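Local coordinates for protein glycoside Hydrolase Family 43_12 (PDB 7JVH) that probably hydrolyses arabinose- or xylose-containing side chains or oligosaccharides of plant cell walls, at residues D173-F178 / G240-K245; G198-C203 / K234-E239; I204-Y209 / K222-G227; Y250-A255 / V266-D271; N283-Q288 / P348-G353. One frame throughout, in Å; residues are numbered along the deposited sequence.

Interaction 1 (D173-F178 / G240-K245)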
# COMPACT_ATOMS: atom_id res chain seq x y z
N ASP A 173 -13.46 7.33 -1.45
CA ASP A 173 -12.95 7.92 -0.21
C ASP A 173 -14.05 8.15 0.81
O ASP A 173 -14.19 9.24 1.35
CB ASP A 173 -12.17 9.20 -0.51
CG ASP A 173 -10.96 8.94 -1.39
OD1 ASP A 173 -10.76 7.76 -1.79
OD2 ASP A 173 -10.22 9.91 -1.68
N PRO A 174 -14.86 7.11 1.12
CA PRO A 174 -15.83 7.21 2.21
C PRO A 174 -15.16 7.39 3.57
O PRO A 174 -14.04 6.95 3.77
CB PRO A 174 -16.52 5.84 2.16
CG PRO A 174 -15.52 4.93 1.51
CD PRO A 174 -14.82 5.78 0.49
N SER A 175 -15.87 8.04 4.49
CA SER A 175 -15.36 8.28 5.84
C SER A 175 -16.52 8.67 6.75
O SER A 175 -17.30 9.56 6.44
CB SER A 175 -14.29 9.38 5.80
OG SER A 175 -13.70 9.63 7.04
N LEU A 176 -16.64 7.96 7.87
CA LEU A 176 -17.71 8.17 8.84
C LEU A 176 -17.27 9.13 9.94
O LEU A 176 -16.07 9.28 10.21
CB LEU A 176 -18.10 6.84 9.48
CG LEU A 176 -18.55 5.74 8.54
CD1 LEU A 176 -18.43 4.38 9.22
CD2 LEU A 176 -19.97 5.99 8.06
N PHE A 177 -18.26 9.80 10.55
CA PHE A 177 -18.06 10.67 11.70
C PHE A 177 -19.25 10.52 12.63
O PHE A 177 -20.41 10.53 12.18
CB PHE A 177 -17.92 12.13 11.26
CG PHE A 177 -18.12 13.11 12.38
CD1 PHE A 177 -17.10 13.41 13.26
CD2 PHE A 177 -19.36 13.73 12.55
CE1 PHE A 177 -17.30 14.30 14.30
CE2 PHE A 177 -19.57 14.63 13.59
CZ PHE A 177 -18.54 14.92 14.46
N PHE A 178 -18.97 10.37 13.93
CA PHE A 178 -19.98 10.14 14.95
C PHE A 178 -20.11 11.33 15.89
O PHE A 178 -19.26 11.54 16.74
CB PHE A 178 -19.64 8.87 15.72
CG PHE A 178 -19.41 7.68 14.84
CD1 PHE A 178 -20.47 7.06 14.19
CD2 PHE A 178 -18.12 7.19 14.64
CE1 PHE A 178 -20.25 5.96 13.36
CE2 PHE A 178 -17.89 6.09 13.81
CZ PHE A 178 -18.95 5.48 13.17
N GLY A 240 -10.40 12.33 -0.25
CA GLY A 240 -10.02 11.95 1.09
C GLY A 240 -10.68 12.77 2.21
O GLY A 240 -10.02 13.15 3.16
N PRO A 241 -12.00 13.05 2.15
CA PRO A 241 -12.63 13.91 3.17
C PRO A 241 -12.67 13.25 4.55
O PRO A 241 -13.03 12.07 4.65
CB PRO A 241 -14.06 14.09 2.63
CG PRO A 241 -14.30 12.88 1.76
CD PRO A 241 -12.96 12.53 1.15
N HIS A 242 -12.29 13.99 5.59
CA HIS A 242 -12.48 13.57 6.98
C HIS A 242 -13.12 14.69 7.81
O HIS A 242 -12.73 15.86 7.70
CB HIS A 242 -11.15 13.15 7.62
CG HIS A 242 -10.53 11.94 7.00
ND1 HIS A 242 -11.10 10.69 7.07
CD2 HIS A 242 -9.38 11.79 6.29
CE1 HIS A 242 -10.34 9.82 6.43
NE2 HIS A 242 -9.29 10.46 5.95
N ILE A 243 -14.10 14.32 8.64
CA ILE A 243 -14.72 15.23 9.59
C ILE A 243 -14.11 15.02 10.96
O ILE A 243 -13.92 13.88 11.39
CB ILE A 243 -16.25 15.05 9.69
CG1 ILE A 243 -16.94 15.20 8.33
CG2 ILE A 243 -16.84 16.05 10.68
CD1 ILE A 243 -16.99 16.62 7.81
N TYR A 244 -13.78 16.13 11.63
CA TYR A 244 -13.40 16.15 13.03
C TYR A 244 -14.20 17.26 13.69
O TYR A 244 -14.58 18.22 13.03
CB TYR A 244 -11.89 16.41 13.20
CG TYR A 244 -11.00 15.58 12.31
CD1 TYR A 244 -10.66 14.27 12.63
CD2 TYR A 244 -10.48 16.13 11.13
CE1 TYR A 244 -9.84 13.53 11.81
CE2 TYR A 244 -9.66 15.38 10.30
CZ TYR A 244 -9.34 14.09 10.64
OH TYR A 244 -8.53 13.38 9.80
N LYS A 245 -14.48 17.12 14.98
CA LYS A 245 -15.16 18.16 15.74
C LYS A 245 -14.30 18.54 16.91
O LYS A 245 -13.86 17.67 17.64
CB LYS A 245 -16.51 17.66 16.23
CG LYS A 245 -17.46 18.78 16.64
CD LYS A 245 -18.77 18.18 17.14
CE LYS A 245 -19.74 19.25 17.56
NZ LYS A 245 -21.03 18.63 17.95

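Interaction 2 (G198-C203 / K234-E239)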
# COMPACT_ATOMS: atom_id res chain seq x y z
N GLY A 198 -14.39 19.53 -16.70
CA GLY A 198 -13.99 18.20 -17.09
C GLY A 198 -14.04 17.22 -15.92
O GLY A 198 -14.57 17.54 -14.85
N PRO A 199 -13.52 15.99 -16.10
CA PRO A 199 -13.51 14.99 -15.03
C PRO A 199 -12.78 15.37 -13.73
O PRO A 199 -13.04 14.72 -12.71
CB PRO A 199 -12.84 13.76 -15.68
CG PRO A 199 -12.47 14.13 -17.08
CD PRO A 199 -12.98 15.50 -17.39
N ASN A 200 -11.87 16.35 -13.75
CA ASN A 200 -11.14 16.74 -12.53
C ASN A 200 -12.04 17.45 -11.53
O ASN A 200 -11.75 17.48 -10.34
CB ASN A 200 -9.90 17.61 -12.81
CG ASN A 200 -8.78 16.85 -13.50
OD1 ASN A 200 -8.72 15.63 -13.46
ND2 ASN A 200 -7.90 17.59 -14.15
N HIS A 201 -13.13 18.05 -12.03
CA HIS A 201 -14.13 18.64 -11.16
C HIS A 201 -14.81 17.53 -10.35
O HIS A 201 -15.44 16.64 -10.91
CB HIS A 201 -15.15 19.44 -11.95
CG HIS A 201 -16.19 20.09 -11.10
ND1 HIS A 201 -17.32 20.68 -11.62
CD2 HIS A 201 -16.27 20.24 -9.76
CE1 HIS A 201 -18.04 21.17 -10.64
NE2 HIS A 201 -17.43 20.92 -9.50
N ARG A 202 -14.65 17.60 -9.02
CA ARG A 202 -15.24 16.65 -8.10
C ARG A 202 -15.86 17.39 -6.92
O ARG A 202 -15.73 18.62 -6.80
CB ARG A 202 -14.16 15.68 -7.62
CG ARG A 202 -13.67 14.72 -8.70
CD ARG A 202 -14.72 13.86 -9.41
NE ARG A 202 -15.07 12.68 -8.63
CZ ARG A 202 -15.39 11.49 -9.13
NH1 ARG A 202 -15.42 11.28 -10.46
NH2 ARG A 202 -15.74 10.52 -8.29
N CYS A 203 -16.54 16.63 -6.06
CA CYS A 203 -17.35 17.16 -4.97
C CYS A 203 -17.15 16.37 -3.71
O CYS A 203 -16.85 15.18 -3.76
CB CYS A 203 -18.85 17.04 -5.32
SG CYS A 203 -19.37 18.12 -6.64
N LYS A 234 -10.08 25.80 -10.64
CA LYS A 234 -10.30 24.46 -11.19
C LYS A 234 -9.58 23.39 -10.38
O LYS A 234 -8.81 22.61 -10.92
CB LYS A 234 -9.85 24.39 -12.66
CG LYS A 234 -10.53 25.39 -13.58
CD LYS A 234 -9.75 25.53 -14.88
CE LYS A 234 -10.55 26.18 -15.99
NZ LYS A 234 -10.77 27.65 -15.76
N PRO A 235 -9.81 23.33 -9.05
CA PRO A 235 -9.16 22.34 -8.19
C PRO A 235 -9.38 20.90 -8.66
O PRO A 235 -10.51 20.50 -8.87
CB PRO A 235 -9.80 22.58 -6.82
CG PRO A 235 -10.99 23.44 -7.06
CD PRO A 235 -10.70 24.23 -8.29
N VAL A 236 -8.29 20.14 -8.79
CA VAL A 236 -8.31 18.78 -9.26
C VAL A 236 -8.65 17.79 -8.14
O VAL A 236 -8.05 17.83 -7.07
CB VAL A 236 -6.96 18.41 -9.92
CG1 VAL A 236 -6.86 16.93 -10.26
CG2 VAL A 236 -6.72 19.27 -11.15
N TRP A 237 -9.64 16.92 -8.40
CA TRP A 237 -9.95 15.75 -7.59
C TRP A 237 -9.91 15.92 -6.06
O TRP A 237 -9.25 15.14 -5.37
CB TRP A 237 -9.04 14.58 -8.00
CG TRP A 237 -9.66 13.73 -9.07
CD1 TRP A 237 -9.53 13.87 -10.41
CD2 TRP A 237 -10.52 12.61 -8.85
NE1 TRP A 237 -10.25 12.91 -11.05
CE2 TRP A 237 -10.87 12.11 -10.12
CE3 TRP A 237 -11.03 11.99 -7.71
CZ2 TRP A 237 -11.71 11.01 -10.28
CZ3 TRP A 237 -11.86 10.88 -7.86
CH2 TRP A 237 -12.20 10.41 -9.15
N ILE A 238 -10.65 16.90 -5.54
CA ILE A 238 -10.86 17.00 -4.11
C ILE A 238 -11.41 15.67 -3.61
O ILE A 238 -12.38 15.16 -4.15
CB ILE A 238 -11.76 18.18 -3.70
CG1 ILE A 238 -11.79 18.31 -2.17
CG2 ILE A 238 -13.16 18.05 -4.26
CD1 ILE A 238 -11.81 19.74 -1.67
N GLU A 239 -10.77 15.12 -2.58
CA GLU A 239 -11.07 13.79 -2.09
C GLU A 239 -10.52 13.59 -0.67
O GLU A 239 -10.26 14.56 0.03
CB GLU A 239 -10.52 12.75 -3.09
CG GLU A 239 -9.01 12.65 -3.17
CD GLU A 239 -8.53 11.86 -4.40
OE1 GLU A 239 -9.28 11.05 -4.94
OE2 GLU A 239 -7.38 12.04 -4.84

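Interaction 3 (I204-Y209 / K222-G227)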
# COMPACT_ATOMS: atom_id res chain seq x y z
N ILE A 204 -17.35 17.04 -2.57
CA ILE A 204 -17.49 16.38 -1.29
C ILE A 204 -18.97 16.39 -0.91
O ILE A 204 -19.61 17.45 -0.90
CB ILE A 204 -16.67 17.05 -0.18
CG1 ILE A 204 -15.19 17.10 -0.57
CG2 ILE A 204 -16.88 16.33 1.14
CD1 ILE A 204 -14.57 15.77 -0.93
N LYS A 205 -19.49 15.20 -0.59
CA LYS A 205 -20.87 14.97 -0.30
C LYS A 205 -20.96 14.35 1.08
O LYS A 205 -20.16 13.51 1.42
CB LYS A 205 -21.47 14.02 -1.33
CG LYS A 205 -22.98 13.85 -1.22
CD LYS A 205 -23.57 13.15 -2.43
CE LYS A 205 -23.51 14.04 -3.67
NZ LYS A 205 -23.96 13.34 -4.89
N ILE A 206 -21.96 14.78 1.86
CA ILE A 206 -22.22 14.22 3.18
C ILE A 206 -23.61 13.60 3.24
O ILE A 206 -24.53 14.05 2.56
CB ILE A 206 -22.03 15.29 4.28
CG1 ILE A 206 -22.03 14.65 5.67
CG2 ILE A 206 -23.11 16.38 4.20
CD1 ILE A 206 -21.57 15.61 6.76
N TRP A 207 -23.73 12.54 4.05
CA TRP A 207 -24.98 11.80 4.28
C TRP A 207 -25.10 11.57 5.77
O TRP A 207 -24.11 11.33 6.44
CB TRP A 207 -24.92 10.42 3.65
CG TRP A 207 -24.80 10.36 2.17
CD1 TRP A 207 -23.67 10.49 1.44
CD2 TRP A 207 -25.86 10.08 1.24
NE1 TRP A 207 -23.94 10.33 0.11
CE2 TRP A 207 -25.28 10.09 -0.05
CE3 TRP A 207 -27.23 9.85 1.37
CZ2 TRP A 207 -26.03 9.88 -1.21
CZ3 TRP A 207 -27.98 9.63 0.21
CH2 TRP A 207 -27.38 9.66 -1.06
N GLU A 208 -26.34 11.59 6.28
CA GLU A 208 -26.65 11.04 7.59
C GLU A 208 -26.56 9.52 7.46
O GLU A 208 -26.89 8.96 6.41
CB GLU A 208 -28.04 11.47 8.06
CG GLU A 208 -28.30 11.26 9.55
CD GLU A 208 -29.61 11.90 10.02
OE1 GLU A 208 -30.08 12.86 9.37
OE2 GLU A 208 -30.18 11.45 11.05
N TYR A 209 -26.10 8.86 8.53
CA TYR A 209 -25.83 7.43 8.53
C TYR A 209 -26.68 6.76 9.59
O TYR A 209 -26.83 7.28 10.69
CB TYR A 209 -24.34 7.18 8.78
CG TYR A 209 -23.84 5.74 8.65
CD1 TYR A 209 -23.44 5.22 7.41
CD2 TYR A 209 -23.70 4.93 9.77
CE1 TYR A 209 -22.96 3.92 7.30
CE2 TYR A 209 -23.21 3.63 9.67
CZ TYR A 209 -22.85 3.12 8.44
OH TYR A 209 -22.37 1.83 8.34
N LYS A 222 -26.07 16.01 0.78
CA LYS A 222 -25.82 17.41 0.45
C LYS A 222 -24.37 17.58 0.04
O LYS A 222 -23.46 17.01 0.66
CB LYS A 222 -26.09 18.29 1.67
CG LYS A 222 -26.05 19.78 1.36
CD LYS A 222 -25.75 20.62 2.57
CE LYS A 222 -25.75 22.09 2.18
NZ LYS A 222 -25.22 22.95 3.29
N VAL A 223 -24.15 18.36 -1.02
CA VAL A 223 -22.81 18.74 -1.43
C VAL A 223 -22.33 19.85 -0.50
O VAL A 223 -22.94 20.92 -0.45
CB VAL A 223 -22.75 19.22 -2.90
CG1 VAL A 223 -21.33 19.66 -3.23
CG2 VAL A 223 -23.21 18.12 -3.85
N ILE A 224 -21.25 19.58 0.23
CA ILE A 224 -20.67 20.53 1.19
C ILE A 224 -19.40 21.23 0.70
O ILE A 224 -19.06 22.30 1.17
CB ILE A 224 -20.42 19.90 2.58
CG1 ILE A 224 -19.72 18.55 2.46
CG2 ILE A 224 -21.74 19.74 3.33
CD1 ILE A 224 -19.29 18.01 3.81
N VAL A 225 -18.71 20.62 -0.27
CA VAL A 225 -17.67 21.30 -1.04
C VAL A 225 -17.83 20.97 -2.51
O VAL A 225 -17.97 19.81 -2.86
CB VAL A 225 -16.24 20.91 -0.60
CG1 VAL A 225 -15.21 21.61 -1.49
CG2 VAL A 225 -16.00 21.27 0.85
N ASN A 226 -17.79 22.01 -3.35
CA ASN A 226 -17.82 21.86 -4.79
C ASN A 226 -16.50 22.27 -5.44
O ASN A 226 -16.17 23.46 -5.48
CB ASN A 226 -18.99 22.64 -5.40
CG ASN A 226 -19.23 22.27 -6.85
OD1 ASN A 226 -18.82 21.19 -7.32
ND2 ASN A 226 -19.91 23.16 -7.57
N GLY A 227 -15.75 21.28 -5.94
CA GLY A 227 -14.49 21.51 -6.62
C GLY A 227 -13.27 21.48 -5.70
O GLY A 227 -12.36 20.65 -5.89

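Interaction 4 (Y250-A255 / V266-D271)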
# COMPACT_ATOMS: atom_id res chain seq x y z
N TYR A 250 -17.05 22.11 13.52
CA TYR A 250 -16.83 20.99 12.59
C TYR A 250 -15.72 21.34 11.63
O TYR A 250 -15.60 22.48 11.18
CB TYR A 250 -18.12 20.63 11.83
CG TYR A 250 -19.22 20.13 12.73
CD1 TYR A 250 -19.33 18.78 13.03
CD2 TYR A 250 -20.11 21.01 13.34
CE1 TYR A 250 -20.32 18.31 13.89
CE2 TYR A 250 -21.08 20.56 14.22
CZ TYR A 250 -21.19 19.21 14.47
OH TYR A 250 -22.16 18.74 15.32
N TYR A 251 -14.90 20.34 11.30
CA TYR A 251 -13.75 20.49 10.42
C TYR A 251 -13.80 19.44 9.35
O TYR A 251 -14.01 18.27 9.64
CB TYR A 251 -12.46 20.36 11.23
CG TYR A 251 -12.22 21.56 12.13
CD1 TYR A 251 -11.50 22.65 11.66
CD2 TYR A 251 -12.73 21.61 13.43
CE1 TYR A 251 -11.27 23.76 12.45
CE2 TYR A 251 -12.52 22.72 14.23
CZ TYR A 251 -11.79 23.79 13.73
OH TYR A 251 -11.57 24.90 14.52
N LEU A 252 -13.61 19.87 8.10
CA LEU A 252 -13.51 18.99 6.95
C LEU A 252 -12.11 19.14 6.39
O LEU A 252 -11.73 20.23 5.97
CB LEU A 252 -14.57 19.34 5.88
CG LEU A 252 -14.41 18.66 4.51
CD1 LEU A 252 -14.65 17.16 4.62
CD2 LEU A 252 -15.36 19.29 3.50
N MSE A 253 -11.36 18.04 6.39
CA MSE A 253 -10.02 18.02 5.80
C MSE A 253 -10.05 17.11 4.57
O MSE A 253 -10.53 15.98 4.64
CB MSE A 253 -8.98 17.53 6.81
CG MSE A 253 -7.56 17.81 6.39
SE MSE A 253 -6.23 17.22 7.71
CE MSE A 253 -6.22 18.66 8.97
N CYS A 254 -9.52 17.63 3.45
CA CYS A 254 -9.54 16.90 2.19
C CYS A 254 -8.20 16.98 1.50
O CYS A 254 -7.46 17.94 1.69
CB CYS A 254 -10.59 17.51 1.25
SG CYS A 254 -12.26 17.58 1.92
N ALA A 255 -7.89 15.96 0.70
CA ALA A 255 -6.83 16.02 -0.29
C ALA A 255 -7.35 16.80 -1.50
O ALA A 255 -8.54 16.70 -1.82
CB ALA A 255 -6.38 14.62 -0.69
N VAL A 266 -6.02 20.32 2.32
CA VAL A 266 -6.69 21.58 2.57
C VAL A 266 -7.65 21.36 3.73
O VAL A 266 -7.94 20.22 4.08
CB VAL A 266 -7.40 22.09 1.31
CG1 VAL A 266 -6.42 22.26 0.18
CG2 VAL A 266 -8.53 21.16 0.89
N ILE A 267 -8.14 22.46 4.31
CA ILE A 267 -8.94 22.41 5.53
C ILE A 267 -10.07 23.45 5.50
O ILE A 267 -9.84 24.61 5.12
CB ILE A 267 -8.07 22.63 6.79
CG1 ILE A 267 -8.87 22.35 8.07
CG2 ILE A 267 -7.50 24.05 6.82
CD1 ILE A 267 -9.10 20.89 8.36
N PHE A 268 -11.26 23.01 5.91
CA PHE A 268 -12.49 23.78 5.94
C PHE A 268 -13.06 23.68 7.35
O PHE A 268 -12.83 22.68 8.03
CB PHE A 268 -13.53 23.16 5.01
CG PHE A 268 -13.16 23.17 3.55
CD1 PHE A 268 -12.41 22.13 2.99
CD2 PHE A 268 -13.58 24.21 2.73
CE1 PHE A 268 -12.08 22.15 1.66
CE2 PHE A 268 -13.23 24.22 1.38
CZ PHE A 268 -12.50 23.18 0.85
N LYS A 269 -13.84 24.68 7.76
CA LYS A 269 -14.61 24.59 9.01
C LYS A 269 -16.06 25.08 8.86
O LYS A 269 -16.38 25.85 7.96
CB LYS A 269 -13.88 25.33 10.15
CG LYS A 269 -14.06 26.84 10.17
CD LYS A 269 -13.23 27.49 11.27
CE LYS A 269 -13.36 29.00 11.26
NZ LYS A 269 -14.52 29.49 12.06
N ALA A 270 -16.93 24.61 9.77
CA ALA A 270 -18.34 24.99 9.81
C ALA A 270 -18.90 24.94 11.22
O ALA A 270 -18.36 24.22 12.07
CB ALA A 270 -19.16 24.09 8.91
N ASP A 271 -19.99 25.69 11.45
CA ASP A 271 -20.67 25.74 12.74
C ASP A 271 -21.72 24.63 12.91
O ASP A 271 -22.30 24.49 13.98
CB ASP A 271 -21.33 27.10 12.94
CG ASP A 271 -20.32 28.24 13.00
OD1 ASP A 271 -19.20 28.06 13.54
OD2 ASP A 271 -20.64 29.33 12.50

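Interaction 5 (N283-Q288 / P348-G353)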
# COMPACT_ATOMS: atom_id res chain seq x y z
N ASN A 283 -4.34 28.07 2.88
CA ASN A 283 -4.47 26.76 2.28
C ASN A 283 -3.57 26.70 1.05
O ASN A 283 -3.37 27.71 0.38
CB ASN A 283 -5.94 26.48 1.92
CG ASN A 283 -6.65 25.63 2.95
OD1 ASN A 283 -6.16 24.57 3.33
ND2 ASN A 283 -7.81 26.09 3.42
N PRO A 284 -2.95 25.54 0.73
CA PRO A 284 -3.07 24.32 1.54
C PRO A 284 -2.25 24.34 2.86
O PRO A 284 -1.48 25.27 3.09
CB PRO A 284 -2.51 23.25 0.61
CG PRO A 284 -1.51 23.99 -0.22
CD PRO A 284 -2.06 25.37 -0.42
N ILE A 285 -2.44 23.30 3.69
CA ILE A 285 -1.73 23.12 4.95
C ILE A 285 -0.66 22.01 4.90
O ILE A 285 0.07 21.80 5.88
CB ILE A 285 -2.66 22.85 6.13
CG1 ILE A 285 -3.61 21.68 5.84
CG2 ILE A 285 -3.44 24.12 6.49
CD1 ILE A 285 -4.36 21.16 7.04
N LEU A 286 -0.58 21.33 3.75
CA LEU A 286 0.38 20.22 3.54
C LEU A 286 0.65 19.97 2.05
O LEU A 286 -0.22 19.44 1.41
CB LEU A 286 -0.19 18.95 4.15
CG LEU A 286 0.67 17.72 3.94
CD1 LEU A 286 1.88 17.77 4.83
CD2 LEU A 286 -0.11 16.45 4.21
N THR A 287 1.84 20.30 1.56
CA THR A 287 2.19 19.99 0.17
C THR A 287 3.70 20.06 -0.05
O THR A 287 4.41 20.67 0.73
CB THR A 287 1.52 20.97 -0.83
OG1 THR A 287 1.77 20.54 -2.17
CG2 THR A 287 2.04 22.40 -0.65
N GLN A 288 4.15 19.42 -1.12
CA GLN A 288 5.51 19.55 -1.63
C GLN A 288 5.55 20.05 -3.08
O GLN A 288 6.62 20.13 -3.67
CB GLN A 288 6.22 18.21 -1.55
CG GLN A 288 6.44 17.69 -0.14
CD GLN A 288 7.41 18.55 0.66
OE1 GLN A 288 8.64 18.43 0.54
NE2 GLN A 288 6.85 19.45 1.45
N PRO A 348 -5.67 23.36 12.19
CA PRO A 348 -4.52 22.47 12.29
C PRO A 348 -3.38 22.89 11.37
O PRO A 348 -3.62 23.17 10.19
CB PRO A 348 -5.09 21.13 11.82
CG PRO A 348 -6.17 21.50 10.87
CD PRO A 348 -6.78 22.77 11.42
N VAL A 349 -2.16 22.91 11.91
CA VAL A 349 -0.94 23.21 11.18
C VAL A 349 -0.11 21.94 11.21
O VAL A 349 0.16 21.40 12.28
CB VAL A 349 -0.13 24.31 11.88
CG1 VAL A 349 1.28 24.43 11.30
CG2 VAL A 349 -0.86 25.65 11.83
N PHE A 350 0.35 21.53 10.02
CA PHE A 350 1.27 20.38 9.87
C PHE A 350 2.66 20.96 10.09
O PHE A 350 3.07 21.77 9.27
CB PHE A 350 1.17 19.81 8.45
CG PHE A 350 0.13 18.73 8.28
CD1 PHE A 350 -1.20 19.05 8.11
CD2 PHE A 350 0.47 17.40 8.32
CE1 PHE A 350 -2.16 18.07 7.98
CE2 PHE A 350 -0.48 16.41 8.20
CZ PHE A 350 -1.80 16.75 8.02
N GLU A 351 3.33 20.59 11.18
CA GLU A 351 4.66 21.18 11.48
C GLU A 351 5.63 20.89 10.33
O GLU A 351 5.93 19.74 10.10
CB GLU A 351 5.11 20.79 12.89
CG GLU A 351 4.41 21.60 13.96
CD GLU A 351 4.69 21.23 15.40
OE1 GLU A 351 5.54 20.37 15.63
OE2 GLU A 351 4.06 21.80 16.28
N ASN A 352 6.04 21.95 9.63
CA ASN A 352 6.93 21.93 8.44
C ASN A 352 6.26 21.17 7.29
O ASN A 352 6.98 20.59 6.51
CB ASN A 352 8.32 21.39 8.74
CG ASN A 352 8.94 21.96 9.99
OD1 ASN A 352 9.36 23.10 10.01
ND2 ASN A 352 9.03 21.15 11.03
N GLY A 353 4.94 21.21 7.18
CA GLY A 353 4.24 20.50 6.10
C GLY A 353 4.28 21.29 4.81
O GLY A 353 3.78 20.81 3.83
O HOH W 1 0.36 23.29 7.86

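Interaction 1 (D173-F178 / G240-K245)
F177 and I243 pack side chain to side chain between the innermost strands of two neighbouring blades of the five-bladed beta-propeller of family 43. The strands run nearly parallel, at 9°, and no backbone hydrogen bond joins them; side chains fill the interval. From the F177 backbone, CG leaves anti to N (chi1 163°), which sends the ring across to the other strand. CB begins the contact at I243 CB. CG and CD1 then lie under the branch methyl of I243, whose CG2 is 3.6 Å from CG and sits over one ring face, a CH-pi contact. Farther out, CE1 and CZ reach K245, with CZ 3.8 Å from its CB. A flat ring suits this place because it spans the gap and offers a face to a beta-branched neighbour. The K245 chain runs on, extended, to salt bridges with D179 and D180. Toward the glycerol-binding end the contact turns polar. S175 OG, small enough to fit, shares a hydrogen bond of 2.8 Å with H242 ND1 at the imidazole edge. D173, whose other oxygen binds a glycerol molecule, accepts the N-H of G240 on the anti lone pair of OD2, at 2.8 Å and 152°.

Interaction 2 (G198-C203 / K234-E239)
R202 and W237 lie side by side and point the same way, the guanidinium flat on the indole with their planes about 20° apart and their centres 4.0 Å from each other. CZ of R202 stands 3.4 Å from W237 CH2, which is over the centre of the guanidinium, while R202 CG rests over the indole face closer to its root and makes a CH-pi contact with the six-membered ring. Arginine is well suited here: its aliphatic part covers one portion of the ring and its planar, delocalised cation another. Bends at chi2 and chi3 fold the chain down onto the ring, and a hydrogen bond from NH2 to N189 OD1 helps fix the rotation of the guanidinium. Both segments are loops that lead into strands of adjacent propeller blades, on the side where glycerol binds near W237 and E239, consistent with a sugar-binding pocket. N200 approaches W237 differently, crossing at about a right angle, so that OD1 lies in the ring plane at the edge, 3.6 Å from CD1. The same amide runs alongside V236, its ND2 3.6 Å from CG2. Between the backbones, W237 N donates to N200 O at 2.9 Å and 161°, in the carbonyl plane on a lone pair. I238 adds its branch methyl beside the R202 backbone, CG2 3.7 Å from R202 O.

Interaction 3 (I204-Y209 / K222-G227)
I224 turns its CG1 into the crowded position between backbone N and carbonyl carbon (chi1 47°), which swings the branch toward I204 and I206 on the partner strand. The site is a classic beta bulge in the hairpin of strands 203-210 and 215-226, the two outer strands of one propeller blade: I224 and V225 both face I204. The extra residue turns I224 so that three beta-branched isoleucines gather: its CG1 is 3.8 Å from I204 CG2, and its CG2 3.7 Å from I206 CG2, the side chains of I224 and I206 crossing at about a right angle. V225 stands side by side with I204 and, like it, packs onto L252 of the next blade. K205 and V223 face the other way, where the lysine continues to a salt bridge with D190. At the bulge I204 O takes I224 N at 2.9 Å and, weakly, V225 N at 3.4 Å. Past it, regular pairing resumes, with I206 N donating to K222 O at 2.9 Å and 170°.

Interaction 4 (Y250-A255 / V266-D271)
L252 and F268 stand side by side at the apolar centre of a beta hairpin, the two middle strands of a four-stranded propeller blade. L252 CB is 4.1 Å from F268 CB. Farther out, L252 CD2 meets F268 CD1. C254 and V266 continue this face, which presses on the preceding blade through I224 and V225; apolar residues suit a buried face packed against another blade. On the reverse face, M253 (selenomethionine in this crystal) crosses I267. Its chain leaves with CG anti to N (chi1 -166°) and bends at chi3, bringing CE 3.7 Å from I267 CD1 and on to P348 of the following blade. Y251 lies next to K269, CE1 3.8 Å from its CB, where the lysine's methylene base lines the ring before the chain leads away. Backbone bonds stitch the middle regularly: L252 N to F268 O and F268 N to L252 O. Outward, polarity takes over at Y250, whose hydroxyl bonds to D179 and K245 while A270 O lies at the edge of its ring. The last pair closes with Y250 N donating to A270 O at 2.9 Å.

Interaction 5 (N283-Q288 / P348-G353)
F350 is met on two sides by the 283-288 loop: L286 CD2 lies over one ring face, a CH-pi contact, and I285 CD1 comes to the edge in the ring plane, 3.9 Å from CE1. The same methyl touches P348 CG at 4.2 Å, and L286 CD1 packs against F350 CD2 at 3.8 Å. L286 reaches across because its CG is anti to N (chi1 177°). A305, L307 and V341 also pack on the ring. A type II beta turn from F350 to G353 follows, closed by G353 N to F350 O; N352 tolerates the positive phi it needs, and G353 fits where a CB would collide with L286 and F350. I285 and L286 form a classic beta bulge opposite E265 on strand 265-270, in the propeller blade from which this loop leaves; F350 belongs to the next blade. G353 O accepts T287 N at 3.0 Å. A water takes the N-H of F350 at 2.8 Å and lies beside I285 O. Beyond, T287 OG1 bonds to H263 O.

Interactions 1 to 4 all touch one another, while interaction 5 touches only interaction 4. Interactions 3 and 4 each join the two strands of a hairpin within one blade, held mainly by backbone bonds, and they press on each other through V225 and L252; interaction 4 is buried, interaction 3 partly open at its lysines and V223. Interactions 1, 2 and 5 join separate blades or loops, so side chains do more: polar near the glycerol and apolar at F177 in interaction 1, a cationic stack in interaction 2, apolar contact with a single direct backbone bond in interaction 5. Strand 239-246, begun in interaction 2 and used in interaction 1, pairs with strand 249-255 of interaction 4.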